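Local coordinates for adhesion G-protein coupled receptor G6 (Danio rerio, PDB 6V55) that probably acts as an adhesion G-protein coupled receptor in myelination, with a large calcium-binding extracellular region, at residues 342-356 against 397-411. Numbering follows the deposited sequence.
Unlike the reference sequence in segment 397-411: I402 (reference Thr).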
ATOM      1  N   ASP A 342      14.762 -20.216   7.291  1.00 37.45           N
ATOM      2  CA  ASP A 342      14.083 -21.497   7.265  1.00 30.51           C
ATOM      3  C   ASP A 342      12.573 -21.304   7.201  1.00 32.17           C
ATOM      4  O   ASP A 342      12.032 -20.370   7.808  1.00 36.29           O
ATOM      5  CB  ASP A 342      14.444 -22.325   8.495  1.00 33.53           C
ATOM      6  CG  ASP A 342      15.925 -22.699   8.546  1.00 37.60           C
ATOM      7  OD1 ASP A 342      16.424 -22.986   9.655  1.00 37.91           O
ATOM      8  OD2 ASP A 342      16.600 -22.702   7.490  1.00 40.51           O
ATOM      9  N   ILE A 343      11.898 -22.199   6.468  1.00 30.82           N
ATOM     10  CA  ILE A 343      10.436 -22.260   6.403  1.00 32.43           C
ATOM     11  C   ILE A 343       9.963 -23.446   7.239  1.00 38.91           C
ATOM     12  O   ILE A 343      10.468 -24.568   7.077  1.00 46.13           O
ATOM     13  CB  ILE A 343       9.952 -22.381   4.948  1.00 30.40           C
ATOM     14  CG1 ILE A 343      10.373 -21.143   4.152  1.00 31.95           C
ATOM     15  CG2 ILE A 343       8.443 -22.682   4.859  1.00 27.66           C
ATOM     16  CD1 ILE A 343       9.398 -19.975   4.263  1.00 37.23           C
ATOM     17  N   PHE A 344       8.992 -23.211   8.121  1.00 32.91           N
ATOM     18  CA  PHE A 344       8.570 -24.192   9.107  1.00 23.30           C
ATOM     19  C   PHE A 344       7.173 -24.730   8.809  1.00 23.27           C
ATOM     20  O   PHE A 344       6.291 -23.985   8.383  1.00 24.76           O
ATOM     21  CB  PHE A 344       8.594 -23.560  10.473  1.00 20.55           C
ATOM     22  CG  PHE A 344       9.967 -23.232  10.959  1.00 26.59           C
ATOM     23  CD1 PHE A 344      10.543 -21.984  10.704  1.00 29.24           C
ATOM     24  CD2 PHE A 344      10.688 -24.172  11.684  1.00 28.89           C
ATOM     25  CE1 PHE A 344      11.813 -21.676  11.186  1.00 30.68           C
ATOM     26  CE2 PHE A 344      11.959 -23.885  12.164  1.00 30.56           C
ATOM     27  CZ  PHE A 344      12.520 -22.627  11.922  1.00 32.58           C
ATOM     28  N   TYR A 345       6.977 -26.027   9.044  1.00 24.00           N
ATOM     29  CA  TYR A 345       5.711 -26.717   8.827  1.00 22.80           C
ATOM     30  C   TYR A 345       5.364 -27.530  10.067  1.00 25.46           C
ATOM     31  O   TYR A 345       6.254 -28.110  10.692  1.00 33.97           O
ATOM     32  CB  TYR A 345       5.798 -27.664   7.638  1.00 24.59           C
ATOM     33  CG  TYR A 345       6.077 -27.023   6.296  1.00 30.89           C
ATOM     34  CD1 TYR A 345       5.027 -26.651   5.453  1.00 31.96           C
ATOM     35  CD2 TYR A 345       7.385 -26.824   5.852  1.00 31.68           C
ATOM     36  CE1 TYR A 345       5.268 -26.090   4.216  1.00 36.32           C
ATOM     37  CE2 TYR A 345       7.641 -26.252   4.613  1.00 35.69           C
ATOM     38  CZ  TYR A 345       6.576 -25.884   3.797  1.00 41.78           C
ATOM     39  OH  TYR A 345       6.808 -25.321   2.548  1.00 48.37           O
ATOM     40  N   ARG A 346       4.079 -27.598  10.419  1.00 20.32           N
ATOM     41  CA  ARG A 346       3.611 -28.447  11.513  1.00 22.69           C
ATOM     42  C   ARG A 346       2.798 -29.598  10.936  1.00 22.30           C
ATOM     43  O   ARG A 346       1.905 -29.359  10.117  1.00 24.24           O
ATOM     44  CB  ARG A 346       2.763 -27.629  12.483  1.00 24.81           C
ATOM     45  CG  ARG A 346       2.170 -28.392  13.656  1.00 29.85           C
ATOM     46  CD  ARG A 346       1.151 -27.518  14.432  1.00 30.28           C
ATOM     47  NE  ARG A 346       0.056 -27.161  13.535  1.00 34.61           N
ATOM     48  CZ  ARG A 346      -0.274 -25.919  13.175  1.00 34.11           C
ATOM     49  NH1 ARG A 346       0.382 -24.866  13.665  1.00 29.93           N
ATOM     50  NH2 ARG A 346      -1.280 -25.733  12.318  1.00 33.95           N
ATOM     51  N   SER A 347       3.094 -30.845  11.346  1.00 20.32           N
ATOM     52  CA  SER A 347       2.369 -31.992  10.803  1.00 20.73           C
ATOM     53  C   SER A 347       1.746 -32.846  11.897  1.00 21.04           C
ATOM     54  O   SER A 347       2.232 -32.898  13.034  1.00 20.99           O
ATOM     55  CB  SER A 347       3.243 -32.918   9.935  1.00 22.74           C
ATOM     56  OG  SER A 347       4.460 -33.228  10.582  1.00 27.60           O
ATOM     57  N   THR A 348       0.657 -33.525  11.532  1.00 21.37           N
ATOM     58  CA  THR A 348      -0.034 -34.464  12.410  1.00 22.01           C
ATOM     59  C   THR A 348       0.013 -35.832  11.751  1.00 25.75           C
ATOM     60  O   THR A 348      -0.573 -36.033  10.679  1.00 26.34           O
ATOM     61  CB  THR A 348      -1.471 -34.031  12.679  1.00 22.64           C
ATOM     62  OG1 THR A 348      -1.444 -32.848  13.485  1.00 26.00           O
ATOM     63  CG2 THR A 348      -2.251 -35.122  13.424  1.00 22.22           C
ATOM     64  N   LEU A 349       0.714 -36.761  12.392  1.00 25.52           N
ATOM     65  CA  LEU A 349       0.929 -38.099  11.878  1.00 23.96           C
ATOM     66  C   LEU A 349       0.086 -39.074  12.678  1.00 24.15           C
ATOM     67  O   LEU A 349       0.120 -39.051  13.908  1.00 25.44           O
ATOM     68  CB  LEU A 349       2.405 -38.479  11.969  1.00 23.67           C
ATOM     69  CG  LEU A 349       3.364 -37.591  11.183  1.00 22.41           C
ATOM     70  CD1 LEU A 349       4.717 -37.492  11.875  1.00 22.23           C
ATOM     71  CD2 LEU A 349       3.521 -38.141   9.808  1.00 22.63           C
ATOM     72  N   VAL A 350      -0.667 -39.919  11.978  1.00 28.48           N
ATOM     73  CA  VAL A 350      -1.427 -41.012  12.579  1.00 28.21           C
ATOM     74  C   VAL A 350      -0.772 -42.309  12.118  1.00 25.87           C
ATOM     75  O   VAL A 350      -0.775 -42.622  10.924  1.00 24.78           O
ATOM     76  CB  VAL A 350      -2.904 -40.962  12.179  1.00 24.45           C
ATOM     77  CG1 VAL A 350      -3.606 -42.201  12.668  1.00 25.00           C
ATOM     78  CG2 VAL A 350      -3.542 -39.708  12.742  1.00 24.06           C
ATOM     79  N   VAL A 351      -0.167 -43.044  13.047  1.00 24.70           N
ATOM     80  CA  VAL A 351       0.583 -44.246  12.711  1.00 25.04           C
ATOM     81  C   VAL A 351      -0.036 -45.440  13.437  1.00 25.54           C
ATOM     82  O   VAL A 351      -0.736 -45.285  14.441  1.00 26.30           O
ATOM     83  CB  VAL A 351       2.092 -44.105  13.042  1.00 25.05           C
ATOM     84  CG1 VAL A 351       2.690 -42.869  12.378  1.00 24.26           C
ATOM     85  CG2 VAL A 351       2.329 -44.049  14.526  1.00 24.95           C
ATOM     86  N   THR A 352       0.196 -46.645  12.904  1.00 25.99           N
ATOM     87  CA  THR A 352      -0.217 -47.884  13.574  1.00 30.85           C
ATOM     88  C   THR A 352       1.009 -48.735  13.886  1.00 26.87           C
ATOM     89  O   THR A 352       1.714 -49.170  12.976  1.00 26.70           O
ATOM     90  CB  THR A 352      -1.222 -48.693  12.747  1.00 27.05           C
ATOM     91  OG1 THR A 352      -2.464 -47.999  12.721  1.00 27.01           O
ATOM     92  CG2 THR A 352      -1.480 -50.024  13.374  1.00 27.57           C
ATOM     93  N   ASP A 353       1.254 -48.965  15.169  1.00 26.56           N
ATOM     94  CA  ASP A 353       2.373 -49.762  15.640  1.00 26.66           C
ATOM     95  C   ASP A 353       1.841 -51.139  15.981  1.00 30.82           C
ATOM     96  O   ASP A 353       0.963 -51.261  16.839  1.00 31.48           O
ATOM     97  CB  ASP A 353       3.003 -49.117  16.878  1.00 27.77           C
ATOM     98  CG  ASP A 353       4.439 -49.576  17.128  1.00 33.38           C
ATOM     99  OD1 ASP A 353       5.202 -48.813  17.754  1.00 36.89           O
ATOM    100  OD2 ASP A 353       4.818 -50.692  16.715  1.00 38.18           O
ATOM    101  N   GLU A 354       2.384 -52.173  15.344  1.00 31.44           N
ATOM    102  CA  GLU A 354       1.998 -53.530  15.712  1.00 34.65           C
ATOM    103  C   GLU A 354       2.965 -54.169  16.693  1.00 34.67           C
ATOM    104  O   GLU A 354       2.668 -55.249  17.220  1.00 28.64           O
ATOM    105  CB  GLU A 354       1.863 -54.393  14.470  1.00 39.84           C
ATOM    106  CG  GLU A 354       0.478 -54.300  13.888  1.00 49.94           C
ATOM    107  CD  GLU A 354       0.399 -54.885  12.506  1.00 60.62           C
ATOM    108  OE1 GLU A 354      -0.516 -55.716  12.272  1.00 65.42           O
ATOM    109  OE2 GLU A 354       1.247 -54.504  11.660  1.00 61.96           O
ATOM    110  N   GLN A 355       4.086 -53.499  16.974  1.00 29.44           N
ATOM    111  CA  GLN A 355       5.082 -53.945  17.935  1.00 27.74           C
ATOM    112  C   GLN A 355       5.266 -52.890  19.015  1.00 34.31           C
ATOM    113  O   GLN A 355       6.379 -52.371  19.200  1.00 41.94           O
ATOM    114  CB  GLN A 355       6.400 -54.223  17.214  1.00 27.71           C
ATOM    115  CG  GLN A 355       6.302 -55.348  16.209  1.00 30.11           C
ATOM    116  CD  GLN A 355       7.378 -55.258  15.163  1.00 34.91           C
ATOM    117  OE1 GLN A 355       8.417 -54.629  15.390  1.00 38.82           O
ATOM    118  NE2 GLN A 355       7.138 -55.874  13.998  1.00 32.55           N
ATOM    119  N   THR A 356       4.163 -52.531  19.685  1.00 33.18           N
ATOM    120  CA  THR A 356       4.194 -51.492  20.722  1.00 30.76           C
ATOM    121  C   THR A 356       5.079 -51.772  21.942  1.00 36.48           C
ATOM    122  O   THR A 356       5.803 -50.834  22.341  1.00 39.43           O
ATOM    123  CB  THR A 356       2.758 -51.140  21.142  1.00 26.89           C
ATOM    124  OG1 THR A 356       1.895 -51.039  19.993  1.00 27.01           O
ATOM    125  CG2 THR A 356       2.716 -49.855  21.913  1.00 29.92           C
ATOM    126  N   THR A 397      -1.481 -55.507  21.654  1.00 33.31           N
ATOM    127  CA  THR A 397      -0.146 -55.054  21.311  1.00 35.59           C
ATOM    128  C   THR A 397      -0.126 -54.212  20.021  1.00 32.54           C
ATOM    129  O   THR A 397       0.957 -53.784  19.584  1.00 31.96           O
ATOM    130  CB  THR A 397       0.760 -56.301  21.251  1.00 42.58           C
ATOM    131  OG1 THR A 397       1.974 -56.011  20.627  1.00 51.88           O
ATOM    132  CG2 THR A 397       0.096 -57.421  20.458  1.00 42.65           C
ATOM    133  N   THR A 398      -1.303 -53.872  19.466  1.00 34.93           N
ATOM    134  CA  THR A 398      -1.402 -52.941  18.341  1.00 36.82           C
ATOM    135  C   THR A 398      -2.021 -51.634  18.817  1.00 33.24           C
ATOM    136  O   THR A 398      -3.186 -51.609  19.235  1.00 29.39           O
ATOM    137  CB  THR A 398      -2.210 -53.504  17.174  1.00 39.75           C
ATOM    138  OG1 THR A 398      -1.492 -54.585  16.570  1.00 37.62           O
ATOM    139  CG2 THR A 398      -2.393 -52.401  16.111  1.00 28.48           C
ATOM    140  N   THR A 399      -1.232 -50.560  18.753  1.00 31.91           N
ATOM    141  CA  THR A 399      -1.697 -49.211  19.037  1.00 28.55           C
ATOM    142  C   THR A 399      -1.769 -48.365  17.774  1.00 23.74           C
ATOM    143  O   THR A 399      -0.947 -48.500  16.862  1.00 23.69           O
ATOM    144  CB  THR A 399      -0.788 -48.470  20.006  1.00 29.24           C
ATOM    145  OG1 THR A 399       0.567 -48.547  19.528  1.00 34.70           O
ATOM    146  CG2 THR A 399      -0.880 -49.091  21.319  1.00 24.31           C
ATOM    147  N   ARG A 400      -2.746 -47.459  17.778  1.00 25.51           N
ATOM    148  CA  ARG A 400      -2.784 -46.287  16.922  1.00 23.27           C
ATOM    149  C   ARG A 400      -2.208 -45.131  17.714  1.00 24.19           C
ATOM    150  O   ARG A 400      -2.693 -44.828  18.808  1.00 28.95           O
ATOM    151  CB  ARG A 400      -4.206 -45.962  16.494  1.00 23.21           C
ATOM    152  CG  ARG A 400      -4.259 -44.744  15.586  1.00 38.98           C
ATOM    153  CD  ARG A 400      -5.694 -44.343  15.203  1.00 43.44           C
ATOM    154  NE  ARG A 400      -6.620 -45.475  15.099  1.00 49.61           N
ATOM    155  CZ  ARG A 400      -6.707 -46.299  14.048  1.00 56.06           C
ATOM    156  NH1 ARG A 400      -5.906 -46.144  12.996  1.00 57.12           N
ATOM    157  NH2 ARG A 400      -7.587 -47.298  14.057  1.00 57.23           N
ATOM    158  N   GLN A 401      -1.183 -44.488  17.170  1.00 24.62           N
ATOM    159  CA  GLN A 401      -0.444 -43.444  17.867  1.00 22.79           C
ATOM    160  C   GLN A 401      -0.536 -42.167  17.044  1.00 23.68           C
ATOM    161  O   GLN A 401      -0.421 -42.219  15.819  1.00 27.52           O
ATOM    162  CB  GLN A 401       1.020 -43.863  18.074  1.00 22.90           C
ATOM    163  CG  GLN A 401       1.206 -45.154  18.888  1.00 23.23           C
ATOM    164  CD  GLN A 401       2.669 -45.526  19.075  1.00 28.40           C
ATOM    165  OE1 GLN A 401       3.556 -44.700  18.863  1.00 32.94           O
ATOM    166  NE2 GLN A 401       2.930 -46.770  19.470  1.00 32.73           N
ATOM    167  N   ILE A 402      -0.771 -41.031  17.701  1.00 23.03           N
ATOM    168  CA  ILE A 402      -0.879 -39.749  17.019  1.00 22.05           C
ATOM    169  C   ILE A 402       0.279 -38.883  17.486  1.00 23.76           C
ATOM    170  O   ILE A 402       0.449 -38.657  18.692  1.00 21.98           O
ATOM    171  CB  ILE A 402      -2.233 -39.064  17.259  1.00 21.96           C
ATOM    172  CG1 ILE A 402      -3.361 -39.982  16.801  1.00 22.12           C
ATOM    173  CG2 ILE A 402      -2.305 -37.777  16.476  1.00 21.69           C
ATOM    174  CD1 ILE A 402      -4.746 -39.378  16.819  1.00 22.07           C
ATOM    175  N   TYR A 403       1.071 -38.398  16.520  1.00 23.38           N
ATOM    176  CA  TYR A 403       2.283 -37.626  16.743  1.00 21.72           C
ATOM    177  C   TYR A 403       2.119 -36.223  16.184  1.00 21.45           C
ATOM    178  O   TYR A 403       1.453 -36.020  15.163  1.00 21.36           O
ATOM    179  CB  TYR A 403       3.494 -38.288  16.070  1.00 21.86           C
ATOM    180  CG  TYR A 403       4.010 -39.496  16.806  1.00 22.13           C
ATOM    181  CD1 TYR A 403       5.070 -39.383  17.698  1.00 22.23           C
ATOM    182  CD2 TYR A 403       3.425 -40.740  16.627  1.00 22.32           C
ATOM    183  CE1 TYR A 403       5.546 -40.479  18.391  1.00 22.51           C
ATOM    184  CE2 TYR A 403       3.894 -41.847  17.305  1.00 23.79           C
ATOM    185  CZ  TYR A 403       4.953 -41.709  18.188  1.00 25.00           C
ATOM    186  OH  TYR A 403       5.416 -42.805  18.881  1.00 30.07           O
ATOM    187  N   LEU A 404       2.751 -35.261  16.846  1.00 21.33           N
ATOM    188  CA  LEU A 404       2.827 -33.887  16.371  1.00 26.15           C
ATOM    189  C   LEU A 404       4.281 -33.571  16.045  1.00 28.97           C
ATOM    190  O   LEU A 404       5.145 -33.719  16.914  1.00 31.08           O
ATOM    191  CB  LEU A 404       2.297 -32.936  17.435  1.00 20.96           C
ATOM    192  CG  LEU A 404       2.233 -31.462  17.087  1.00 24.08           C
ATOM    193  CD1 LEU A 404       1.246 -31.224  15.964  1.00 20.61           C
ATOM    194  CD2 LEU A 404       1.817 -30.723  18.342  1.00 21.65           C
ATOM    195  N   ALA A 405       4.555 -33.114  14.811  1.00 26.21           N
ATOM    196  CA  ALA A 405       5.927 -32.979  14.338  1.00 21.12           C
ATOM    197  C   ALA A 405       6.166 -31.640  13.661  1.00 26.44           C
ATOM    198  O   ALA A 405       5.320 -31.144  12.907  1.00 29.24           O
ATOM    199  CB  ALA A 405       6.291 -34.085  13.354  1.00 21.35           C
ATOM    200  N   LEU A 406       7.367 -31.085  13.900  1.00 22.93           N
ATOM    201  CA  LEU A 406       7.848 -29.853  13.274  1.00 22.74           C
ATOM    202  C   LEU A 406       8.846 -30.205  12.182  1.00 30.74           C
ATOM    203  O   LEU A 406       9.950 -30.672  12.477  1.00 39.01           O
ATOM    204  CB  LEU A 406       8.508 -28.941  14.306  1.00 24.67           C
ATOM    205  CG  LEU A 406       8.977 -27.555  13.838  1.00 23.49           C
ATOM    206  CD1 LEU A 406       7.783 -26.705  13.511  1.00 20.36           C
ATOM    207  CD2 LEU A 406       9.822 -26.891  14.895  1.00 20.58           C
ATOM    208  N   LEU A 407       8.470 -29.972  10.929  1.00 32.27           N
ATOM    209  CA  LEU A 407       9.386 -30.090   9.800  1.00 28.35           C
ATOM    210  C   LEU A 407       9.925 -28.707   9.475  1.00 32.70           C
ATOM    211  O   LEU A 407       9.169 -27.732   9.483  1.00 35.76           O
ATOM    212  CB  LEU A 407       8.690 -30.674   8.570  1.00 23.19           C
ATOM    213  CG  LEU A 407       7.596 -31.706   8.846  1.00 24.62           C
ATOM    214  CD1 LEU A 407       6.738 -31.977   7.617  1.00 21.49           C
ATOM    215  CD2 LEU A 407       8.209 -32.985   9.342  1.00 21.63           C
ATOM    216  N   VAL A 408      11.229 -28.622   9.185  1.00 33.90           N
ATOM    217  CA  VAL A 408      11.893 -27.355   8.875  1.00 32.68           C
ATOM    218  C   VAL A 408      12.568 -27.469   7.509  1.00 36.22           C
ATOM    219  O   VAL A 408      13.289 -28.438   7.241  1.00 37.15           O
ATOM    220  CB  VAL A 408      12.890 -26.940   9.988  1.00 32.36           C
ATOM    221  CG1 VAL A 408      13.761 -28.077  10.417  1.00 37.19           C
ATOM    222  CG2 VAL A 408      13.779 -25.788   9.567  1.00 32.58           C
ATOM    223  N   TYR A 409      12.284 -26.502   6.629  1.00 38.28           N
ATOM    224  CA  TYR A 409      12.864 -26.424   5.286  1.00 35.24           C
ATOM    225  C   TYR A 409      14.109 -25.544   5.349  1.00 32.41           C
ATOM    226  O   TYR A 409      14.002 -24.337   5.562  1.00 30.96           O
ATOM    227  CB  TYR A 409      11.824 -25.845   4.328  1.00 32.81           C
ATOM    228  CG  TYR A 409      12.001 -26.109   2.851  1.00 34.71           C
ATOM    229  CD1 TYR A 409      13.110 -26.775   2.348  1.00 35.09           C
ATOM    230  CD2 TYR A 409      11.023 -25.674   1.950  1.00 38.85           C
ATOM    231  CE1 TYR A 409      13.250 -26.987   0.979  1.00 40.69           C
ATOM    232  CE2 TYR A 409      11.152 -25.877   0.584  1.00 42.79           C
ATOM    233  CZ  TYR A 409      12.260 -26.539   0.101  1.00 44.89           C
ATOM    234  OH  TYR A 409      12.371 -26.745  -1.265  1.00 47.31           O
ATOM    235  N   LYS A 410      15.282 -26.140   5.153  1.00 35.15           N
ATOM    236  CA  LYS A 410      16.546 -25.419   5.286  1.00 39.96           C
ATOM    237  C   LYS A 410      16.842 -24.666   3.997  1.00 50.79           C
ATOM    238  O   LYS A 410      17.095 -25.295   2.966  1.00 52.37           O
ATOM    239  CB  LYS A 410      17.692 -26.382   5.589  1.00 38.43           C
ATOM    240  CG  LYS A 410      17.969 -26.648   7.041  1.00 36.44           C
ATOM    241  CD  LYS A 410      18.541 -25.419   7.763  1.00 37.61           C
ATOM    242  CE  LYS A 410      18.456 -25.626   9.314  1.00 37.77           C
ATOM    243  NZ  LYS A 410      18.855 -24.459  10.189  1.00 32.18           N
ATOM    244  N   ASN A 411      16.765 -23.328   4.054  1.00 59.68           N
ATOM    245  CA  ASN A 411      17.346 -22.378   3.088  1.00 66.55           C
ATOM    246  C   ASN A 411      16.737 -22.517   1.690  1.00 71.24           C
ATOM    247  O   ASN A 411      17.408 -22.885   0.722  1.00 77.40           O
ATOM    248  CB  ASN A 411      18.876 -22.488   3.049  1.00 69.88           C
ATOM    249  CG  ASN A 411      19.503 -22.281   4.410  1.00 74.91           C
ATOM    250  OD1 ASN A 411      19.113 -22.908   5.408  1.00 79.32           O
ATOM    251  ND2 ASN A 411      20.458 -21.360   4.468  1.00 73.68           N
TER
HETATM  252  O   HOH W   1       0.250 -56.533  17.322  1.00 36.03           O
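D342 and K410 form a salt bridge at one end of two neighbouring antiparallel strands, 342-353 and 399-410, in the SEA domain sheet. K410 NZ meets D342 OD1 on its syn side at 2.9 Å. From there twelve backbone pairs run in unbroken register to D353 and T399. At S347 the side chain joins the ladder. Its OG gives A405 O a second bond of 3.2 Å from above the carbonyl plane, beside the bond from S347 N.

The far end is closed by threonines. T399 OG1 donates to T356 OG1 at 2.9 Å, and T356 OG1 donates to T397 O. A valine in place of T356 would probably leave T399 OG1 without this acceptor and T397 O without its hydroxyl donor. Q401 NE2 also donates to T399 OG1, and Y403 OH donates to Q401 OE1 at 2.7 Å, nearly in line with its C=O. The extended Q401 side chain thus links the threonines to Y403.

L349, V351 and Y403 lie on the same face of the sheet as Q401, where helix 361-374 packs on L349 and Y403. With CG1 anti to the carbonyl carbon (chi1 -54°), V351 turns CG2 to Y403 CE2, 3.9 Å away. On the other face, F344 and V408 lie side by side, with V408 CG2 3.7 Å from F344 CE2.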